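Local coordinates for protein CsuE (Acinetobacter baumannii, PDB 6FJY), which forms the adhesive tip subunit of the archaic chaperone-usher Csu pili, through which the bacterium probably attaches to surfaces and begins biofilm formation, at residues 33-38 and 95-100; 68-73 and 106-111; 114-119 and 175-180; 245-250 and 285-290. All blocks are in the same frame, centred on the assembly; numbering follows the deposited sequence.

Contact 1: residues 33-38 and 95-100; sequences LSCTGF and NLFSGP
Phe97 carries this contact: its ring meets Cys35 over a face, Leu33 at an edge and Phe38 obliquely. With CG anti to its carbonyl carbon, the side chain reaches from the loop 95-100 toward the end of strand 33-35. Cys35 CB lies 3.7 Å from the centroid of the Phe97 ring and only 16° off the ring normal, a CH-pi contact displaced toward the rim. The sulfur follows obliquely, Cys35 SG coming to 3.5 Å from Phe97 CZ in a sulfur-aromatic contact. Leu33 approaches the same ring near its plane, with CD1 3.7 Å from Phe97 CE1. The sulfur belongs to the Cys2-Cys35 disulfide, which ties the N-terminal strand 2-4 to its antiparallel partner 33-35 in the Ig-like N-terminal part of the adhesin, so the aromatic ring packs beside a covalently fixed point. Phe38 has its CG wedged between its own N and C (chi1 52°), and the Phe38 and Phe97 side chains pass each other antiparallel. The two planes are inclined at 38° and the centroids are 5.0 Å apart; Phe38 CE1 touches Phe97 CB at 3.5 Å, while Phe97 CD2 lies above the centre of the Phe38 ring. Leu104 also packs on Phe97, and Val135 of strand 119-136 lies against both Cys35 and Phe38.

Contact 2: residues 68-73 and 106-111; sequences LNAIIL and FYIRLP
Four backbone hydrogen bonds join strand 71-73 to strand 106-110, whose directions are 155° apart. Leu73 and Tyr107 form one antiparallel hydrogen-bonded pair, with Leu73 N to Tyr107 O and Tyr107 N to Leu73 O both 2.8 Å and the donors in the carbonyl planes. Ile71 and Arg109 form the next: Arg109 N gives a good bond to Ile71 O at 2.7 Å, whereas the return bond from Ile71 N to Arg109 O is bent to 123° and weak. That distortion falls beside Ala70, where strand 67-73 is interrupted. Between the two pairs, Ile72 faces Ile108 as a non-hydrogen-bonded pair.

On the face bearing Ile71, Leu73, Tyr107 and Arg109, the arginine starts with CG anti to its backbone N and bends at chi3 (-68°). Leu73 comes across it at a slant, both methyls lying over one guanidinium face and Leu73 CD2 coming to 3.2 Å from Arg109 NH2. Ile71 runs alongside the arginine, its CD1 reaching Pro111 CG. On the other face, Ile72 CD1 packs at 3.9 Å from Ile108 CG1, and Ala70 CB meets Leu110 CD2 at 3.6 Å.

Strand 103-110 is thus paired with 67-73 along one side and with 24-31 along the other, while Leu173 and Ile175 of strand 167-184 pack against Ile72 and Leu110 respectively, as in a beta sandwich.

Contact 3: residues 114-119 and 175-180; sequences QSVSPG and ITVLPD
Two proline rings meet where the loop 114-119 runs into strand 119-136. Pro118 CB and CG face the CD-CG edge and backbone N of Pro179, with Pro118 CB 3.8 Å from Pro179 CD. The same CB of Pro118 lies 3.4 Å from Val177 O. Beyond them, Gly119 and Val177 form an antiparallel hydrogen-bonded pair. Gly119 N donates to Val177 O at 2.9 Å, in the carbonyl plane and on a lone pair; in return Val177 N donates to Gly119 O, also 2.9 Å away, nearly along the C=O axis. Gly119 adopts a phi of 153°, and with this backbone a CB would clash with the carbonyl O of Pro118. This is the first pairing between the antiparallel strands 119-136 and 167-184 of the Ig-like beta sandwich. Val177, with CG1 anti to its backbone N (chi1 -173°), turns CG2 to Val116 CG1, 3.9 Å away, the two valines meeting at a slant; Tyr121 and Leu68 pack on both. Ser117 points away from the strand, its OG hydrogen-bonded to Glu66. The chaperone reaches this region: Trp6 of CsuC packs on Leu178, and Tyr9 of CsuC on Pro179.

Contact 4: residues 245-250 and 285-290; sequences YDIFKN and FTTKIV
Phe285, within strand 279-289, has CG wedged between its own N and C (chi1 68°), its ring running alongside Ile247 so that Ile247 CG2 comes to 3.5 Å from Phe285 CD2. Thr286 is bound three times: its N to Phe248 O at 2.7 Å, its O to Phe248 N at 2.6 Å, and its hydroxyl OG1, as donor, to Asn250 O at 2.8 Å, which grips the chain just past the end of strand 245-249. Thr287 lies on the same face of the sheet as Phe285, and its CG2 meets Tyr245 CD2 at 3.9 Å. Lys288 N and O bond to Asp246 O and N. The extended lysine chain runs roughly perpendicular to Phe248, Lys288 CD 3.5 Å from Phe248 CD1, and brings Lys288 NZ to 4.4 Å from the Phe248 centroid in an off-centre cation-pi contact. The carboxylate of Asp246 accepts from Ile247 N through OD1 and forms salt bridges with Arg232 and Arg255. After Ile289, Val290 CG1 ends the contact near Tyr245 CA. Tyr245 OH is hydrogen-bonded to Asp304, and Val110 of CsuC packs on the tyrosine. In this antiparallel sheet of the Spore Coat Protein U domain, strand 279-289 lies between 242-249 and 202-210, and 242-249 pairs on its far side with 233-236.

How the contacts relate
Contacts 2, 3 and 4 are built on backbone hydrogen bonds between antiparallel strands, whereas contact 1 has none across its segments and rests on aromatic and sulfur packing. Contacts 2 and 3 touch directly: Asn69 O probably accepts a hydrogen bond from Gln114 NE2, and Leu68 packs on Val177 as Leu110 does on Ile175. Contact 1 is about 22 Å from contact 2, centre to centre, but packs against strand 103-110, which forms part of contact 2. Contact 4 stands apart in the other domain, about 62 Å from contact 1 by centres. All four are partly buried; apolar side chains make up contact 1 and flank the hydrogen bonds of contact 3. CsuC reaches contacts 3 and 4 alone.

Contact 1: residues 33-38 and 95-100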
loop_
_atom_site.group_PDB
_atom_site.type_symbol
_atom_site.label_atom_id
_atom_site.label_comp_id
_atom_site.label_asym_id
_atom_site.label_seq_id
_atom_site.Cartn_x
_atom_site.Cartn_y
_atom_site.Cartn_z
ATOM N N LEU D 33 -12.562 16.243 -19.685
ATOM C CA LEU D 33 -12.868 16.104 -21.102
ATOM C C LEU D 33 -12.499 14.696 -21.576
ATOM O O LEU D 33 -11.547 14.080 -21.092
ATOM C CB LEU D 33 -12.127 17.160 -21.927
ATOM C CG LEU D 33 -12.664 17.623 -23.288
ATOM C CD1 LEU D 33 -12.001 16.886 -24.424
ATOM C CD2 LEU D 33 -14.173 17.467 -23.378
ATOM N N SER D 34 -13.293 14.186 -22.511
ATOM C CA SER D 34 -13.075 12.891 -23.131
ATOM C C SER D 34 -13.666 12.925 -24.532
ATOM O O SER D 34 -14.709 13.553 -24.753
ATOM C CB SER D 34 -13.706 11.754 -22.314
ATOM O OG SER D 34 -12.959 11.481 -21.139
ATOM N N CYS D 35 -12.990 12.259 -25.472
ATOM C CA CYS D 35 -13.425 12.199 -26.865
ATOM C C CYS D 35 -13.162 10.806 -27.424
ATOM O O CYS D 35 -12.031 10.315 -27.364
ATOM C CB CYS D 35 -12.709 13.253 -27.713
ATOM S SG CYS D 35 -13.075 14.961 -27.302
ATOM N N THR D 36 -14.215 10.173 -27.947
ATOM C CA THR D 36 -14.143 8.927 -28.696
ATOM C C THR D 36 -14.666 9.162 -30.110
ATOM O O THR D 36 -15.520 10.025 -30.335
ATOM C CB THR D 36 -14.964 7.811 -28.035
ATOM O OG1 THR D 36 -16.338 8.212 -27.957
ATOM C CG2 THR D 36 -14.443 7.497 -26.641
ATOM N N GLY D 37 -14.145 8.392 -31.064
ATOM C CA GLY D 37 -14.491 8.599 -32.459
ATOM C C GLY D 37 -13.834 9.791 -33.124
ATOM O O GLY D 37 -14.301 10.238 -34.179
ATOM N N PHE D 38 -12.773 10.336 -32.536
ATOM C CA PHE D 38 -12.065 11.435 -33.174
ATOM C C PHE D 38 -11.232 10.917 -34.348
ATOM O O PHE D 38 -10.669 9.822 -34.298
ATOM C CB PHE D 38 -11.179 12.147 -32.150
ATOM C CG PHE D 38 -10.280 11.217 -31.382
ATOM C CD1 PHE D 38 -10.692 10.671 -30.181
ATOM C CD2 PHE D 38 -9.034 10.872 -31.877
ATOM C CE1 PHE D 38 -9.882 9.799 -29.483
ATOM C CE2 PHE D 38 -8.210 10.010 -31.177
ATOM C CZ PHE D 38 -8.640 9.473 -29.977
ATOM N N ASN D 95 -4.153 12.802 -30.586
ATOM C CA ASN D 95 -3.512 11.605 -30.058
ATOM C C ASN D 95 -3.104 11.742 -28.587
ATOM O O ASN D 95 -2.450 10.842 -28.054
ATOM C CB ASN D 95 -2.331 11.173 -30.945
ATOM C CG ASN D 95 -1.250 12.201 -31.042
ATOM O OD1 ASN D 95 -0.923 12.889 -30.076
ATOM N ND2 ASN D 95 -0.664 12.307 -32.221
ATOM N N LEU D 96 -3.517 12.822 -27.915
ATOM C CA LEU D 96 -3.449 12.891 -26.460
ATOM C C LEU D 96 -4.640 12.224 -25.781
ATOM O O LEU D 96 -4.586 11.953 -24.575
ATOM C CB LEU D 96 -3.358 14.349 -26.006
ATOM C CG LEU D 96 -2.045 15.009 -26.426
ATOM C CD1 LEU D 96 -1.787 16.307 -25.693
ATOM C CD2 LEU D 96 -0.852 14.019 -26.260
ATOM N N PHE D 97 -5.717 11.967 -26.515
ATOM C CA PHE D 97 -6.835 11.226 -25.946
ATOM C C PHE D 97 -6.392 9.796 -25.692
ATOM O O PHE D 97 -5.971 9.097 -26.616
ATOM C CB PHE D 97 -8.041 11.275 -26.878
ATOM C CG PHE D 97 -8.582 12.655 -27.073
ATOM C CD1 PHE D 97 -9.222 13.309 -26.033
ATOM C CD2 PHE D 97 -8.454 13.302 -28.291
ATOM C CE1 PHE D 97 -9.720 14.591 -26.203
ATOM C CE2 PHE D 97 -8.958 14.580 -28.470
ATOM C CZ PHE D 97 -9.588 15.228 -27.421
ATOM N N SER D 98 -6.484 9.366 -24.437
ATOM C CA SER D 98 -5.885 8.122 -23.981
ATOM C C SER D 98 -6.951 7.163 -23.476
ATOM O O SER D 98 -7.891 7.564 -22.786
ATOM C CB SER D 98 -4.864 8.388 -22.870
ATOM O OG SER D 98 -4.318 7.184 -22.371
ATOM N N GLY D 99 -6.785 5.892 -23.807
ATOM C CA GLY D 99 -7.683 4.873 -23.342
ATOM C C GLY D 99 -8.887 4.732 -24.241
ATOM O O GLY D 99 -9.135 5.543 -25.139
ATOM N N PRO D 100 -9.657 3.670 -24.016
ATOM C CA PRO D 100 -10.899 3.502 -24.776
ATOM C C PRO D 100 -11.936 4.565 -24.460
ATOM O O PRO D 100 -12.765 4.870 -25.325
ATOM C CB PRO D 100 -11.369 2.102 -24.364
ATOM C CG PRO D 100 -10.769 1.897 -23.002
ATOM C CD PRO D 100 -9.437 2.586 -23.045
#

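Contact 2: residues 68-73 and 106-111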
loop_
_atom_site.group_PDB
_atom_site.type_symbol
_atom_site.label_atom_id
_atom_site.label_comp_id
_atom_site.label_asym_id
_atom_site.label_seq_id
_atom_site.Cartn_x
_atom_site.Cartn_y
_atom_site.Cartn_z
ATOM N N LEU D 68 -1.021 18.164 2.055
ATOM C CA LEU D 68 -0.061 17.964 0.984
ATOM C C LEU D 68 -0.209 19.078 -0.044
ATOM O O LEU D 68 -1.278 19.680 -0.187
ATOM C CB LEU D 68 -0.265 16.610 0.305
ATOM C CG LEU D 68 0.227 15.352 1.007
ATOM C CD1 LEU D 68 -0.316 14.147 0.278
ATOM C CD2 LEU D 68 1.752 15.326 1.034
ATOM N N ASN D 69 0.869 19.330 -0.777
ATOM C CA ASN D 69 0.874 20.328 -1.835
ATOM C C ASN D 69 1.208 19.637 -3.146
ATOM O O ASN D 69 2.258 19.002 -3.269
ATOM C CB ASN D 69 1.859 21.452 -1.522
ATOM C CG ASN D 69 1.409 22.293 -0.344
ATOM O OD1 ASN D 69 2.154 22.491 0.615
ATOM N ND2 ASN D 69 0.167 22.776 -0.403
ATOM N N ALA D 70 0.311 19.748 -4.109
ATOM C CA ALA D 70 0.465 19.120 -5.405
ATOM C C ALA D 70 0.636 20.185 -6.477
ATOM O O ALA D 70 0.602 21.391 -6.217
ATOM C CB ALA D 70 -0.732 18.220 -5.717
ATOM N N ILE D 71 0.834 19.717 -7.701
ATOM C CA ILE D 71 0.970 20.577 -8.866
ATOM C C ILE D 71 0.182 19.915 -9.977
ATOM O O ILE D 71 0.458 18.760 -10.328
ATOM C CB ILE D 71 2.436 20.764 -9.295
ATOM C CG1 ILE D 71 3.252 21.415 -8.180
ATOM C CG2 ILE D 71 2.518 21.570 -10.572
ATOM C CD1 ILE D 71 4.720 21.491 -8.494
ATOM N N ILE D 72 -0.805 20.619 -10.518
ATOM C CA ILE D 72 -1.631 20.054 -11.575
ATOM C C ILE D 72 -1.090 20.513 -12.919
ATOM O O ILE D 72 -0.804 21.698 -13.115
ATOM C CB ILE D 72 -3.105 20.445 -11.402
ATOM C CG1 ILE D 72 -3.529 20.262 -9.947
ATOM C CG2 ILE D 72 -3.965 19.569 -12.276
ATOM C CD1 ILE D 72 -3.226 18.885 -9.411
ATOM N N LEU D 73 -0.934 19.564 -13.841
ATOM C CA LEU D 73 -0.399 19.839 -15.163
ATOM C C LEU D 73 -1.338 19.288 -16.224
ATOM O O LEU D 73 -1.991 18.262 -16.024
ATOM C CB LEU D 73 1.005 19.232 -15.341
ATOM C CG LEU D 73 2.142 19.660 -14.403
ATOM C CD1 LEU D 73 2.280 18.710 -13.230
ATOM C CD2 LEU D 73 3.450 19.746 -15.178
ATOM N N PHE D 106 -4.839 14.908 -17.413
ATOM C CA PHE D 106 -4.038 15.836 -16.636
ATOM C C PHE D 106 -3.180 15.027 -15.670
ATOM O O PHE D 106 -3.369 13.818 -15.498
ATOM C CB PHE D 106 -4.918 16.834 -15.870
ATOM C CG PHE D 106 -5.433 17.987 -16.698
ATOM C CD1 PHE D 106 -5.333 17.986 -18.079
ATOM C CD2 PHE D 106 -6.011 19.085 -16.078
ATOM C CE1 PHE D 106 -5.811 19.057 -18.824
ATOM C CE2 PHE D 106 -6.486 20.154 -16.816
ATOM C CZ PHE D 106 -6.388 20.140 -18.192
ATOM N N TYR D 107 -2.251 15.711 -15.011
ATOM C CA TYR D 107 -1.261 15.041 -14.186
ATOM C C TYR D 107 -1.155 15.748 -12.846
ATOM O O TYR D 107 -1.174 16.981 -12.778
ATOM C CB TYR D 107 0.118 14.992 -14.887
ATOM C CG TYR D 107 0.085 14.266 -16.223
ATOM C CD1 TYR D 107 0.289 12.892 -16.301
ATOM C CD2 TYR D 107 -0.176 14.955 -17.407
ATOM C CE1 TYR D 107 0.246 12.233 -17.524
ATOM C CE2 TYR D 107 -0.223 14.301 -18.633
ATOM C CZ TYR D 107 -0.010 12.946 -18.686
ATOM O OH TYR D 107 -0.058 12.299 -19.899
ATOM N N ILE D 108 -1.050 14.955 -11.786
ATOM C CA ILE D 108 -0.734 15.452 -10.457
ATOM C C ILE D 108 0.755 15.253 -10.200
ATOM O O ILE D 108 1.299 14.158 -10.400
ATOM C CB ILE D 108 -1.574 14.751 -9.379
ATOM C CG1 ILE D 108 -3.062 15.004 -9.610
ATOM C CG2 ILE D 108 -1.175 15.243 -8.008
ATOM C CD1 ILE D 108 -3.946 14.462 -8.507
ATOM N N ARG D 109 1.406 16.311 -9.751
ATOM C CA ARG D 109 2.804 16.291 -9.343
ATOM C C ARG D 109 2.864 16.584 -7.849
ATOM O O ARG D 109 2.491 17.676 -7.411
ATOM C CB ARG D 109 3.617 17.322 -10.134
ATOM C CG ARG D 109 5.117 17.276 -9.858
ATOM C CD ARG D 109 5.890 18.272 -10.712
ATOM N NE ARG D 109 5.875 17.926 -12.133
ATOM C CZ ARG D 109 6.307 18.732 -13.101
ATOM N NH1 ARG D 109 6.794 19.934 -12.807
ATOM N NH2 ARG D 109 6.258 18.335 -14.363
ATOM N N LEU D 110 3.325 15.608 -7.072
ATOM C CA LEU D 110 3.645 15.833 -5.672
ATOM C C LEU D 110 5.128 16.155 -5.546
ATOM O O LEU D 110 5.964 15.278 -5.820
ATOM C CB LEU D 110 3.294 14.613 -4.847
ATOM C CG LEU D 110 1.795 14.335 -4.797
ATOM C CD1 LEU D 110 1.489 13.087 -3.996
ATOM C CD2 LEU D 110 1.088 15.522 -4.205
ATOM N N PRO D 111 5.501 17.378 -5.175
ATOM C CA PRO D 111 6.920 17.687 -4.965
ATOM C C PRO D 111 7.546 16.811 -3.892
ATOM O O PRO D 111 6.937 16.532 -2.857
ATOM C CB PRO D 111 6.897 19.156 -4.534
ATOM C CG PRO D 111 5.656 19.702 -5.158
ATOM C CD PRO D 111 4.663 18.586 -5.157
#

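Contact 3: residues 114-119 and 175-180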
loop_
_atom_site.group_PDB
_atom_site.type_symbol
_atom_site.label_atom_id
_atom_site.label_comp_id
_atom_site.label_asym_id
_atom_site.label_seq_id
_atom_site.Cartn_x
_atom_site.Cartn_y
_atom_site.Cartn_z
ATOM N N GLN D 114 8.156 16.056 1.020
ATOM C CA GLN D 114 6.938 16.227 1.804
ATOM C C GLN D 114 6.739 14.996 2.678
ATOM O O GLN D 114 6.547 13.888 2.163
ATOM C CB GLN D 114 5.726 16.444 0.900
ATOM C CG GLN D 114 5.841 17.623 -0.054
ATOM C CD GLN D 114 4.487 18.022 -0.646
ATOM O OE1 GLN D 114 3.504 18.184 0.080
ATOM N NE2 GLN D 114 4.433 18.164 -1.967
ATOM N N SER D 115 6.781 15.193 3.992
ATOM C CA SER D 115 6.656 14.117 4.966
ATOM C C SER D 115 5.330 14.283 5.692
ATOM O O SER D 115 5.131 15.273 6.404
ATOM C CB SER D 115 7.827 14.131 5.953
ATOM O OG SER D 115 7.710 13.091 6.909
ATOM N N VAL D 116 4.426 13.317 5.509
ATOM C CA VAL D 116 3.062 13.417 6.017
ATOM C C VAL D 116 2.584 12.035 6.445
ATOM O O VAL D 116 3.096 11.007 5.995
ATOM C CB VAL D 116 2.109 14.034 4.963
ATOM C CG1 VAL D 116 1.415 12.947 4.132
ATOM C CG2 VAL D 116 1.109 14.941 5.627
ATOM N N SER D 117 1.592 12.017 7.336
ATOM C CA SER D 117 1.093 10.768 7.888
ATOM C C SER D 117 0.213 10.042 6.871
ATOM O O SER D 117 -0.374 10.673 5.990
ATOM C CB SER D 117 0.298 11.027 9.163
ATOM O OG SER D 117 -0.852 11.810 8.898
ATOM N N PRO D 118 0.127 8.714 6.960
ATOM C CA PRO D 118 -0.788 7.985 6.079
ATOM C C PRO D 118 -2.231 8.371 6.365
ATOM O O PRO D 118 -2.606 8.679 7.498
ATOM C CB PRO D 118 -0.523 6.512 6.420
ATOM C CG PRO D 118 0.795 6.494 7.097
ATOM C CD PRO D 118 0.914 7.805 7.810
ATOM N N GLY D 119 -3.034 8.345 5.320
ATOM C CA GLY D 119 -4.420 8.750 5.402
ATOM C C GLY D 119 -4.880 9.253 4.051
ATOM O O GLY D 119 -4.132 9.259 3.075
ATOM N N ILE D 175 -5.798 12.046 -2.830
ATOM C CA ILE D 175 -4.491 11.411 -2.722
ATOM C C ILE D 175 -4.476 10.589 -1.441
ATOM O O ILE D 175 -4.733 11.119 -0.354
ATOM C CB ILE D 175 -3.347 12.442 -2.704
ATOM C CG1 ILE D 175 -3.315 13.241 -4.000
ATOM C CG2 ILE D 175 -1.994 11.760 -2.434
ATOM C CD1 ILE D 175 -2.350 14.420 -3.953
ATOM N N THR D 176 -4.178 9.300 -1.568
ATOM C CA THR D 176 -4.133 8.391 -0.430
ATOM C C THR D 176 -2.672 8.047 -0.141
ATOM O O THR D 176 -2.015 7.366 -0.934
ATOM C CB THR D 176 -4.952 7.129 -0.697
ATOM O OG1 THR D 176 -6.326 7.482 -0.908
ATOM C CG2 THR D 176 -4.858 6.187 0.485
ATOM N N VAL D 177 -2.183 8.516 0.997
ATOM C CA VAL D 177 -0.844 8.224 1.477
ATOM C C VAL D 177 -0.903 6.925 2.263
ATOM O O VAL D 177 -1.696 6.796 3.204
ATOM C CB VAL D 177 -0.324 9.376 2.349
ATOM C CG1 VAL D 177 1.119 9.167 2.713
ATOM C CG2 VAL D 177 -0.526 10.714 1.628
ATOM N N LEU D 178 -0.051 5.943 1.873
ATOM C CA LEU D 178 -0.092 4.598 2.417
ATOM C C LEU D 178 0.983 4.402 3.472
ATOM O O LEU D 178 2.062 4.987 3.383
ATOM C CB LEU D 178 0.104 3.561 1.312
ATOM C CG LEU D 178 -1.016 3.518 0.271
ATOM C CD1 LEU D 178 -0.677 2.543 -0.832
ATOM C CD2 LEU D 178 -2.308 3.136 0.936
ATOM N N PRO D 179 0.695 3.589 4.484
ATOM C CA PRO D 179 1.744 3.189 5.425
ATOM C C PRO D 179 2.868 2.469 4.697
ATOM O O PRO D 179 2.652 1.781 3.695
ATOM C CB PRO D 179 1.018 2.257 6.399
ATOM C CG PRO D 179 -0.413 2.632 6.281
ATOM C CD PRO D 179 -0.616 3.034 4.851
ATOM N N ASP D 180 4.079 2.627 5.222
ATOM C CA ASP D 180 5.277 2.218 4.507
ATOM C C ASP D 180 6.375 1.867 5.503
ATOM O O ASP D 180 6.489 2.502 6.554
ATOM C CB ASP D 180 5.738 3.339 3.567
ATOM C CG ASP D 180 6.717 2.860 2.526
ATOM O OD1 ASP D 180 7.018 1.647 2.514
ATOM O OD2 ASP D 180 7.177 3.694 1.721
#

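Contact 4: residues 245-250 and 285-290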
loop_
_atom_site.group_PDB
_atom_site.type_symbol
_atom_site.label_atom_id
_atom_site.label_comp_id
_atom_site.label_asym_id
_atom_site.label_seq_id
_atom_site.Cartn_x
_atom_site.Cartn_y
_atom_site.Cartn_z
ATOM N N TYR D 245 24.809 -21.718 17.811
ATOM C CA TYR D 245 24.825 -20.325 18.235
ATOM C C TYR D 245 23.415 -19.901 18.630
ATOM O O TYR D 245 22.455 -20.668 18.516
ATOM C CB TYR D 245 25.393 -19.430 17.128
ATOM C CG TYR D 245 24.428 -19.208 15.992
ATOM C CD1 TYR D 245 24.326 -20.123 14.956
ATOM C CD2 TYR D 245 23.610 -18.084 15.959
ATOM C CE1 TYR D 245 23.439 -19.923 13.916
ATOM C CE2 TYR D 245 22.721 -17.878 14.927
ATOM C CZ TYR D 245 22.638 -18.799 13.910
ATOM O OH TYR D 245 21.752 -18.600 12.881
ATOM N N ASP D 246 23.296 -18.662 19.103
ATOM C CA ASP D 246 21.984 -18.052 19.289
ATOM C C ASP D 246 22.127 -16.542 19.144
ATOM O O ASP D 246 23.228 -16.008 18.972
ATOM C CB ASP D 246 21.364 -18.433 20.641
ATOM C CG ASP D 246 19.849 -18.637 20.564
ATOM O OD1 ASP D 246 19.134 -17.695 20.168
ATOM O OD2 ASP D 246 19.367 -19.742 20.894
ATOM N N ILE D 247 20.985 -15.864 19.198
ATOM C CA ILE D 247 20.892 -14.418 19.061
ATOM C C ILE D 247 20.132 -13.884 20.265
ATOM O O ILE D 247 19.129 -14.473 20.686
ATOM C CB ILE D 247 20.182 -14.015 17.750
ATOM C CG1 ILE D 247 20.946 -14.515 16.522
ATOM C CG2 ILE D 247 20.007 -12.515 17.671
ATOM C CD1 ILE D 247 20.187 -14.283 15.249
ATOM N N PHE D 248 20.596 -12.763 20.812
ATOM C CA PHE D 248 20.019 -12.229 22.037
ATOM C C PHE D 248 19.697 -10.752 21.878
ATOM O O PHE D 248 20.488 -9.998 21.305
ATOM C CB PHE D 248 20.963 -12.478 23.223
ATOM C CG PHE D 248 21.160 -13.936 23.521
ATOM C CD1 PHE D 248 22.261 -14.621 23.038
ATOM C CD2 PHE D 248 20.206 -14.636 24.238
ATOM C CE1 PHE D 248 22.420 -15.973 23.292
ATOM C CE2 PHE D 248 20.357 -15.982 24.498
ATOM C CZ PHE D 248 21.464 -16.651 24.025
ATOM N N LYS D 249 18.536 -10.348 22.406
ATOM C CA LYS D 249 18.121 -8.948 22.379
ATOM C C LYS D 249 19.080 -8.100 23.206
ATOM O O LYS D 249 19.441 -8.474 24.325
ATOM C CB LYS D 249 16.698 -8.796 22.925
ATOM C CG LYS D 249 15.625 -9.712 22.320
ATOM C CD LYS D 249 14.240 -9.371 22.896
ATOM C CE LYS D 249 13.237 -10.500 22.674
ATOM N NZ LYS D 249 11.889 -10.213 23.278
ATOM N N ASN D 250 19.499 -6.963 22.644
ATOM C CA ASN D 250 20.383 -5.983 23.300
ATOM C C ASN D 250 21.591 -6.734 23.862
ATOM O O ASN D 250 22.178 -7.555 23.143
ATOM C CB ASN D 250 19.576 -5.177 24.311
ATOM C CG ASN D 250 18.380 -4.464 23.683
ATOM O OD1 ASN D 250 18.513 -3.718 22.706
ATOM N ND2 ASN D 250 17.200 -4.707 24.240
ATOM N N PHE D 285 21.272 -6.371 19.031
ATOM C CA PHE D 285 21.218 -7.793 19.319
ATOM C C PHE D 285 22.628 -8.357 19.336
ATOM O O PHE D 285 23.561 -7.790 18.757
ATOM C CB PHE D 285 20.334 -8.547 18.313
ATOM C CG PHE D 285 20.883 -8.598 16.909
ATOM C CD1 PHE D 285 20.604 -7.583 16.003
ATOM C CD2 PHE D 285 21.642 -9.682 16.483
ATOM C CE1 PHE D 285 21.091 -7.640 14.707
ATOM C CE2 PHE D 285 22.131 -9.744 15.189
ATOM C CZ PHE D 285 21.861 -8.721 14.301
ATOM N N THR D 286 22.767 -9.488 20.021
ATOM C CA THR D 286 24.057 -10.118 20.240
ATOM C C THR D 286 24.001 -11.542 19.729
ATOM O O THR D 286 23.085 -12.294 20.077
ATOM C CB THR D 286 24.434 -10.097 21.718
ATOM O OG1 THR D 286 24.571 -8.740 22.152
ATOM C CG2 THR D 286 25.741 -10.815 21.925
ATOM N N THR D 287 24.971 -11.896 18.896
ATOM C CA THR D 287 25.103 -13.231 18.326
ATOM C C THR D 287 26.251 -13.926 19.055
ATOM O O THR D 287 27.407 -13.505 18.942
ATOM C CB THR D 287 25.358 -13.148 16.821
ATOM O OG1 THR D 287 24.422 -12.243 16.224
ATOM C CG2 THR D 287 25.211 -14.507 16.173
ATOM N N LYS D 288 25.929 -14.967 19.819
ATOM C CA LYS D 288 26.895 -15.688 20.638
ATOM C C LYS D 288 27.050 -17.124 20.152
ATOM O O LYS D 288 26.140 -17.700 19.551
ATOM C CB LYS D 288 26.474 -15.712 22.116
ATOM C CG LYS D 288 26.285 -14.364 22.783
ATOM C CD LYS D 288 25.589 -14.522 24.146
ATOM C CE LYS D 288 25.281 -13.155 24.788
ATOM N NZ LYS D 288 24.516 -13.258 26.067
ATOM N N ILE D 289 28.215 -17.702 20.447
ATOM C CA ILE D 289 28.503 -19.112 20.198
ATOM C C ILE D 289 28.177 -19.917 21.456
ATOM O O ILE D 289 28.130 -19.390 22.571
ATOM C CB ILE D 289 29.980 -19.306 19.772
ATOM C CG1 ILE D 289 30.326 -18.397 18.596
ATOM C CG2 ILE D 289 30.266 -20.753 19.394
ATOM C CD1 ILE D 289 29.853 -18.915 17.254
ATOM N N VAL D 290 27.931 -21.216 21.269
ATOM C CA VAL D 290 27.695 -22.165 22.357
ATOM C C VAL D 290 28.179 -23.540 21.899
ATOM O O VAL D 290 28.137 -23.862 20.708
ATOM C CB VAL D 290 26.204 -22.180 22.772
ATOM C CG1 VAL D 290 25.311 -22.044 21.549
ATOM C CG2 VAL D 290 25.858 -23.448 23.551
#